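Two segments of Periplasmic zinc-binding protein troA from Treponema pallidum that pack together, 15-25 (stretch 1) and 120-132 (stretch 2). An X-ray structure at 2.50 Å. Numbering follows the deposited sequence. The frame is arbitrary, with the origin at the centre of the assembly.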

# COMPACT_ATOMS: atom_id res chain seq x y z
N ALA A 15 3.23 -0.82 11.41
CA ALA A 15 3.47 0.34 12.24
C ALA A 15 3.12 0.01 13.69
O ALA A 15 3.79 0.45 14.62
CB ALA A 15 2.64 1.50 11.75
N VAL A 16 2.06 -0.77 13.88
CA VAL A 16 1.64 -1.16 15.21
C VAL A 16 2.74 -2.01 15.86
O VAL A 16 3.25 -1.68 16.92
CB VAL A 16 0.32 -1.97 15.15
CG1 VAL A 16 0.07 -2.69 16.47
CG2 VAL A 16 -0.84 -1.04 14.84
N LYS A 17 3.10 -3.11 15.19
CA LYS A 17 4.13 -4.02 15.67
C LYS A 17 5.37 -3.31 16.18
O LYS A 17 5.84 -3.55 17.30
CB LYS A 17 4.54 -4.97 14.53
CG LYS A 17 3.45 -5.94 14.14
CD LYS A 17 4.02 -7.22 13.58
CE LYS A 17 3.78 -7.31 12.08
NZ LYS A 17 2.93 -8.49 11.75
N ASN A 18 5.90 -2.42 15.36
CA ASN A 18 7.10 -1.67 15.69
C ASN A 18 6.91 -0.77 16.90
O ASN A 18 7.80 -0.67 17.74
CB ASN A 18 7.54 -0.85 14.49
CG ASN A 18 8.07 -1.70 13.37
OD1 ASN A 18 9.16 -2.25 13.46
ND2 ASN A 18 7.29 -1.83 12.30
N ILE A 19 5.74 -0.13 16.98
CA ILE A 19 5.40 0.79 18.07
C ILE A 19 4.90 0.10 19.34
O ILE A 19 5.52 0.21 20.39
CB ILE A 19 4.32 1.82 17.65
CG1 ILE A 19 4.81 2.62 16.43
CG2 ILE A 19 4.03 2.76 18.80
CD1 ILE A 19 3.71 3.22 15.61
N ALA A 20 3.77 -0.59 19.24
CA ALA A 20 3.21 -1.29 20.40
C ALA A 20 4.01 -2.53 20.78
O ALA A 20 4.10 -2.87 21.97
CB ALA A 20 1.76 -1.68 20.13
N GLN A 21 4.59 -3.19 19.79
CA GLN A 21 5.36 -4.39 20.03
C GLN A 21 4.47 -5.39 20.74
O GLN A 21 3.36 -5.66 20.30
CB GLN A 21 6.57 -4.06 20.89
CG GLN A 21 7.25 -2.80 20.47
CD GLN A 21 8.61 -3.06 19.90
OE1 GLN A 21 8.91 -2.67 18.77
NE2 GLN A 21 9.45 -3.73 20.68
N GLY A 22 4.96 -5.92 21.86
CA GLY A 22 4.20 -6.91 22.59
C GLY A 22 3.32 -6.31 23.66
O GLY A 22 2.85 -7.01 24.55
N ASP A 23 3.10 -5.01 23.57
CA ASP A 23 2.26 -4.33 24.54
C ASP A 23 0.82 -4.43 24.12
O ASP A 23 -0.06 -3.87 24.76
CB ASP A 23 2.66 -2.88 24.66
CG ASP A 23 4.05 -2.71 25.16
OD1 ASP A 23 4.41 -3.38 26.14
OD2 ASP A 23 4.78 -1.90 24.56
N VAL A 24 0.57 -5.11 23.02
CA VAL A 24 -0.80 -5.27 22.58
C VAL A 24 -0.95 -6.59 21.87
O VAL A 24 0.03 -7.23 21.51
CB VAL A 24 -1.26 -4.12 21.60
CG1 VAL A 24 -0.91 -2.77 22.17
CG2 VAL A 24 -0.63 -4.28 20.22
N HIS A 25 -2.19 -7.00 21.71
CA HIS A 25 -2.47 -8.21 20.99
C HIS A 25 -2.88 -7.60 19.66
O HIS A 25 -3.77 -6.76 19.62
CB HIS A 25 -3.63 -8.95 21.64
CG HIS A 25 -3.22 -9.78 22.81
ND1 HIS A 25 -3.57 -9.47 24.11
CD2 HIS A 25 -2.47 -10.90 22.89
CE1 HIS A 25 -3.06 -10.37 24.93
NE2 HIS A 25 -2.38 -11.25 24.21
N SER A 120 -2.62 6.65 18.28
CA SER A 120 -3.82 5.88 18.59
C SER A 120 -3.45 4.90 19.70
O SER A 120 -4.18 4.71 20.68
CB SER A 120 -4.29 5.11 17.36
OG SER A 120 -5.26 5.83 16.64
N LEU A 121 -2.29 4.27 19.52
CA LEU A 121 -1.79 3.30 20.49
C LEU A 121 -1.61 3.97 21.85
O LEU A 121 -1.92 3.39 22.88
CB LEU A 121 -0.46 2.72 20.00
CG LEU A 121 -0.53 1.81 18.76
CD1 LEU A 121 0.87 1.30 18.44
CD2 LEU A 121 -1.49 0.64 19.00
N CYS A 122 -1.11 5.21 21.84
CA CYS A 122 -0.90 5.95 23.08
C CYS A 122 -2.24 6.21 23.74
O CYS A 122 -2.39 6.03 24.95
CB CYS A 122 -0.21 7.28 22.79
SG CYS A 122 1.53 7.18 22.34
N LYS A 123 -3.21 6.63 22.93
CA LYS A 123 -4.56 6.91 23.41
C LYS A 123 -5.13 5.63 24.01
O LYS A 123 -5.82 5.67 25.02
CB LYS A 123 -5.45 7.37 22.25
CG LYS A 123 -5.57 8.88 22.07
CD LYS A 123 -4.36 9.64 22.59
CE LYS A 123 -4.31 11.04 22.01
NZ LYS A 123 -3.88 12.04 23.02
N LEU A 124 -4.82 4.51 23.38
CA LEU A 124 -5.29 3.21 23.85
C LEU A 124 -4.57 2.84 25.16
O LEU A 124 -5.21 2.42 26.13
CB LEU A 124 -5.03 2.16 22.77
CG LEU A 124 -5.46 0.72 23.03
CD1 LEU A 124 -6.98 0.63 23.09
CD2 LEU A 124 -4.91 -0.17 21.91
N LEU A 125 -3.25 3.00 25.19
CA LEU A 125 -2.46 2.68 26.37
C LEU A 125 -1.61 3.87 26.79
O LEU A 125 -0.42 3.92 26.51
CB LEU A 125 -1.55 1.49 26.11
CG LEU A 125 -2.31 0.31 25.49
CD1 LEU A 125 -1.34 -0.86 25.29
CD2 LEU A 125 -3.49 -0.09 26.38
N PRO A 126 -2.23 4.83 27.49
CA PRO A 126 -1.62 6.06 27.99
C PRO A 126 -0.33 5.80 28.76
O PRO A 126 0.66 6.50 28.58
CB PRO A 126 -2.70 6.66 28.89
CG PRO A 126 -3.65 5.53 29.18
CD PRO A 126 -3.64 4.72 27.91
N GLY A 127 -0.36 4.79 29.61
CA GLY A 127 0.80 4.45 30.40
C GLY A 127 1.96 3.98 29.55
O GLY A 127 3.09 3.92 30.02
N LYS A 128 1.68 3.63 28.30
CA LYS A 128 2.73 3.15 27.40
C LYS A 128 3.28 4.22 26.47
O LYS A 128 3.97 3.90 25.50
CB LYS A 128 2.21 1.96 26.58
CG LYS A 128 3.10 0.73 26.62
CD LYS A 128 3.65 0.48 28.01
CE LYS A 128 3.64 -0.99 28.39
NZ LYS A 128 3.26 -1.19 29.82
N THR A 129 3.00 5.49 26.78
CA THR A 129 3.44 6.62 25.96
C THR A 129 4.96 6.72 25.75
O THR A 129 5.42 6.98 24.63
CB THR A 129 2.96 7.96 26.55
OG1 THR A 129 1.55 8.07 26.39
CG2 THR A 129 3.63 9.12 25.85
N ARG A 130 5.73 6.53 26.81
CA ARG A 130 7.19 6.61 26.71
C ARG A 130 7.79 5.58 25.76
O ARG A 130 8.55 5.92 24.86
CB ARG A 130 7.81 6.46 28.10
CG ARG A 130 9.21 7.04 28.19
CD ARG A 130 10.04 6.28 29.19
NE ARG A 130 9.43 6.26 30.52
CZ ARG A 130 9.04 7.36 31.17
NH1 ARG A 130 9.21 8.55 30.61
NH2 ARG A 130 8.49 7.26 32.37
N GLU A 131 7.44 4.32 25.97
CA GLU A 131 7.96 3.25 25.13
C GLU A 131 7.32 3.27 23.75
O GLU A 131 7.94 2.82 22.78
CB GLU A 131 7.74 1.89 25.79
CG GLU A 131 6.43 1.76 26.54
CD GLU A 131 6.55 2.15 27.99
OE1 GLU A 131 6.37 3.35 28.30
OE2 GLU A 131 6.82 1.26 28.83
N PHE A 132 6.09 3.76 23.65
CA PHE A 132 5.41 3.82 22.36
C PHE A 132 5.90 5.04 21.60
O PHE A 132 5.71 5.13 20.40
CB PHE A 132 3.91 3.93 22.55
CG PHE A 132 3.24 2.62 22.84
CD1 PHE A 132 3.98 1.45 22.90
CD2 PHE A 132 1.87 2.56 23.07
CE1 PHE A 132 3.36 0.24 23.18
CE2 PHE A 132 1.24 1.37 23.35
CZ PHE A 132 1.99 0.20 23.40

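No hydrogen bond crosses between these two stretches, so the contact is carried by apolar packing and by a few polar atoms set against carbon. The backbones supply the frame. Helix 15-20 and helix 120-124 run at 51° to each other with axes 11.0 Å apart at closest approach, a gap that side chains must fill. The other helix in stretch 2, which starts at Thr129 and continues beyond the stretch, comes nearer: the CA atoms of Ile19 and Phe132 lie 5.3 Å apart.

Apolar packing centres on two residues of stretch 2. Leu121, in the m,t rotamer, points toward stretch 1 and places CD1 3.5 Å from Ile19 CG2 and equally 3.5 Å from Ala20 CB. Ala20 CB also lies 3.8 Å from Phe132 CZ, so one short side chain serves both large neighbours. Ile19 bridges them too, its CG2 sitting 3.9 Å from Phe132 CB. Past the helix, Val24 extends the cluster, with CG1 3.7 Å from Leu125 CD1.

Polar atoms meet the phenylalanine ring differently. Asp23 OD2 approaches its edge, near the ring plane, 2.9 Å from Phe132 CE1; the rim of an aromatic ring is slightly positive, which suits a carboxylate oxygen there. That oxygen is hydrogen-bonded elsewhere in the structure. Ile19 O comes within 3.2 Å of Phe132 CD1, at an oblique angle.

Charge contributes only loosely. Asp23 OD1 and Lys128 NZ are 4.4 Å apart, beyond a salt bridge, although Lys128 CE reaches 3.4 Å from Asp23 OD1.

Hydrogen bonds within each stretch hold the turns that present these groups. Asp23 N donates to Ala20 O (2.9 Å) around the turn where Gln21 leaves helical phi/psi, with positive phi. In stretch 2, Lys128 N bonds Leu125 O (2.8 Å), and Thr129 OG1 donates to Pro126 O (2.8 Å). The rule is local: these hydrogen bonds stay within each stretch, while across the contact side chains of stretch 2 pack on both side chains and backbone of stretch 1.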